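Local coordinates for sensor protein (Bacillus halodurans, PDB 3O5Y) that probably acts as a two-component sensor histidine kinase, autophosphorylating on histidine at the expense of ATP, and is represented here by its GAF domain, at residues Ser96-Pro101 and Ala128-Leu133. Numbering follows the deposited sequence.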
ATOM      1  N   SER A  96       1.098  12.460  -2.650  1.00 47.46           N
ATOM      2  CA  SER A  96       1.856  11.506  -3.440  1.00 46.20           C
ATOM      3  C   SER A  96       1.555  10.115  -2.912  1.00 44.24           C
ATOM      4  O   SER A  96       1.500   9.920  -1.710  1.00 44.56           O
ATOM      5  CB  SER A  96       3.337  11.825  -3.261  1.00 47.16           C
ATOM      6  OG  SER A  96       4.159  10.790  -3.734  1.00 48.13           O
ATOM      7  N   ILE A  97       1.350   9.150  -3.800  1.00 42.64           N
ATOM      8  CA  ILE A  97       1.115   7.778  -3.372  1.00 40.58           C
ATOM      9  C   ILE A  97       1.939   6.785  -4.204  1.00 39.76           C
ATOM     10  O   ILE A  97       2.013   6.897  -5.442  1.00 40.51           O
ATOM     11  CB  ILE A  97      -0.424   7.431  -3.300  1.00 40.49           C
ATOM     12  CG1 ILE A  97      -0.672   6.210  -2.406  1.00 40.17           C
ATOM     13  CG2 ILE A  97      -1.065   7.267  -4.684  1.00 39.28           C
ATOM     14  CD1 ILE A  97      -0.637   6.532  -0.907  1.00 41.79           C
ATOM     15  N   LEU A  98       2.600   5.860  -3.508  1.00 38.14           N
ATOM     16  CA  LEU A  98       3.305   4.746  -4.134  1.00 36.84           C
ATOM     17  C   LEU A  98       2.558   3.463  -3.757  1.00 35.42           C
ATOM     18  O   LEU A  98       2.317   3.198  -2.591  1.00 35.73           O
ATOM     19  CB  LEU A  98       4.748   4.680  -3.641  1.00 37.46           C
ATOM     20  CG  LEU A  98       5.595   3.551  -4.227  1.00 38.59           C
ATOM     21  CD1 LEU A  98       5.780   3.785  -5.731  1.00 38.90           C
ATOM     22  CD2 LEU A  98       6.936   3.415  -3.522  1.00 37.13           C
ATOM     23  N   VAL A  99       2.166   2.697  -4.759  1.00 34.21           N
ATOM     24  CA  VAL A  99       1.292   1.563  -4.593  1.00 33.19           C
ATOM     25  C   VAL A  99       2.072   0.327  -5.062  1.00 33.56           C
ATOM     26  O   VAL A  99       2.380   0.160  -6.241  1.00 33.94           O
ATOM     27  CB  VAL A  99      -0.034   1.763  -5.409  1.00 33.48           C
ATOM     28  CG1 VAL A  99      -0.992   0.624  -5.152  1.00 33.47           C
ATOM     29  CG2 VAL A  99      -0.703   3.093  -5.058  1.00 29.63           C
ATOM     30  N   ILE A 100       2.439  -0.515  -4.117  1.00 33.72           N
ATOM     31  CA  ILE A 100       3.159  -1.717  -4.429  1.00 33.80           C
ATOM     32  C   ILE A 100       2.230  -2.903  -4.272  1.00 33.99           C
ATOM     33  O   ILE A 100       1.802  -3.178  -3.158  1.00 34.32           O
ATOM     34  CB  ILE A 100       4.349  -1.907  -3.451  1.00 34.31           C
ATOM     35  CG1 ILE A 100       5.262  -0.678  -3.506  1.00 33.63           C
ATOM     36  CG2 ILE A 100       5.099  -3.236  -3.776  1.00 33.21           C
ATOM     37  CD1 ILE A 100       6.507  -0.767  -2.618  1.00 33.10           C
ATOM     38  N   PRO A 101       1.924  -3.605  -5.376  1.00 34.02           N
ATOM     39  CA  PRO A 101       1.122  -4.825  -5.270  1.00 34.80           C
ATOM     40  C   PRO A 101       1.964  -5.918  -4.615  1.00 35.94           C
ATOM     41  O   PRO A 101       3.129  -6.088  -4.947  1.00 35.90           O
ATOM     42  CB  PRO A 101       0.827  -5.185  -6.725  1.00 34.43           C
ATOM     43  CG  PRO A 101       2.028  -4.656  -7.494  1.00 33.57           C
ATOM     44  CD  PRO A 101       2.497  -3.422  -6.728  1.00 33.99           C
ATOM     45  N   ALA A 128      14.035   0.014  -5.057  1.00 39.85           N
ATOM     46  CA  ALA A 128      14.651  -1.331  -5.088  1.00 39.49           C
ATOM     47  C   ALA A 128      14.543  -1.988  -3.723  1.00 39.18           C
ATOM     48  O   ALA A 128      14.145  -3.158  -3.620  1.00 39.07           O
ATOM     49  CB  ALA A 128      16.105  -1.277  -5.524  1.00 39.49           C
ATOM     50  N   PHE A 129      14.845  -1.218  -2.681  1.00 38.75           N
ATOM     51  CA  PHE A 129      14.768  -1.730  -1.316  1.00 39.17           C
ATOM     52  C   PHE A 129      13.341  -2.152  -0.950  1.00 39.02           C
ATOM     53  O   PHE A 129      13.139  -3.240  -0.470  1.00 39.98           O
ATOM     54  CB  PHE A 129      15.331  -0.713  -0.314  1.00 39.07           C
ATOM     55  CG  PHE A 129      15.180  -1.134   1.110  1.00 39.69           C
ATOM     56  CD1 PHE A 129      14.177  -0.583   1.907  1.00 38.16           C
ATOM     57  CD2 PHE A 129      16.041  -2.099   1.661  1.00 39.74           C
ATOM     58  CE1 PHE A 129      14.025  -0.975   3.220  1.00 39.88           C
ATOM     59  CE2 PHE A 129      15.908  -2.515   2.992  1.00 39.87           C
ATOM     60  CZ  PHE A 129      14.898  -1.962   3.778  1.00 40.85           C
ATOM     61  N   LEU A 130      12.359  -1.295  -1.188  1.00 39.02           N
ATOM     62  CA  LEU A 130      10.953  -1.636  -0.935  1.00 39.15           C
ATOM     63  C   LEU A 130      10.461  -2.880  -1.660  1.00 39.59           C
ATOM     64  O   LEU A 130       9.721  -3.678  -1.075  1.00 40.10           O
ATOM     65  CB  LEU A 130      10.033  -0.467  -1.295  1.00 37.96           C
ATOM     66  CG  LEU A 130      10.072   0.675  -0.287  1.00 38.88           C
ATOM     67  CD1 LEU A 130       9.329   1.860  -0.847  1.00 38.00           C
ATOM     68  CD2 LEU A 130       9.498   0.255   1.076  1.00 38.28           C
ATOM     69  N   GLU A 131      10.853  -3.030  -2.925  1.00 39.76           N
ATOM     70  CA  GLU A 131      10.387  -4.147  -3.751  1.00 41.19           C
ATOM     71  C   GLU A 131      10.895  -5.489  -3.190  1.00 41.99           C
ATOM     72  O   GLU A 131      10.150  -6.477  -3.129  1.00 42.10           O
ATOM     73  CB  GLU A 131      10.810  -3.978  -5.225  1.00 40.87           C
ATOM     74  N   GLN A 132      12.155  -5.496  -2.768  1.00 42.48           N
ATOM     75  CA  GLN A 132      12.770  -6.681  -2.216  1.00 44.67           C
ATOM     76  C   GLN A 132      12.090  -6.987  -0.874  1.00 44.65           C
ATOM     77  O   GLN A 132      11.672  -8.125  -0.619  1.00 45.09           O
ATOM     78  CB  GLN A 132      14.299  -6.500  -2.146  1.00 45.14           C
ATOM     79  CG  GLN A 132      15.027  -7.078  -0.933  1.00 52.09           C
ATOM     80  CD  GLN A 132      15.131  -6.072   0.206  1.00 58.55           C
ATOM     81  OE1 GLN A 132      15.488  -4.913  -0.008  1.00 63.62           O
ATOM     82  NE2 GLN A 132      14.809  -6.506   1.413  1.00 61.15           N
ATOM     83  N   LEU A 133      11.905  -5.949  -0.065  1.00 43.92           N
ATOM     84  CA  LEU A 133      11.264  -6.085   1.239  1.00 44.21           C
ATOM     85  C   LEU A 133       9.817  -6.590   1.122  1.00 43.71           C
ATOM     86  O   LEU A 133       9.418  -7.460   1.880  1.00 44.25           O
ATOM     87  CB  LEU A 133      11.341  -4.746   1.972  1.00 44.53           C
ATOM     88  CG  LEU A 133      11.338  -4.515   3.490  1.00 47.16           C
ATOM     89  CD1 LEU A 133       9.939  -4.248   3.956  1.00 49.43           C
ATOM     90  CD2 LEU A 133      12.004  -5.632   4.316  1.00 48.15           C
TER
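Leu130 points from the helix toward the strand and meets two of its side chains, with its CB against Ile100 and its CD1 against Leu98. Ile100 CD1 lies 3.8 Å from Leu130 CB, and the two side chains run at about a right angle to each other. The extended second torsion of Ile100 (chi2 -178°) carries CD1 out toward the helix. Farther along Leu130 the meeting is methyl to methyl: its CD1 is 3.9 Å from Leu98 CD2. Leu98 stretches away from its strand to make this touch, its CG opposite the backbone N (chi1 -180°). No hydrogen bond joins the segments, and the buried surface is a modest 119 Å². This is helix-on-sheet packing of the GAF fold, in which helix 124-142 lies with helix 6-20 on one face of the antiparallel sheet. Trp122 touches both Leu98 and Leu130, and Ile114 of the adjoining strand and Leu17 of helix 6-20 also pack on Leu130. Strand 96-103 is held in place by backbone hydrogen bonds to strands 108-116 and 72-75, while Ile97 and Val99 turn to the other face, against helix 61-68.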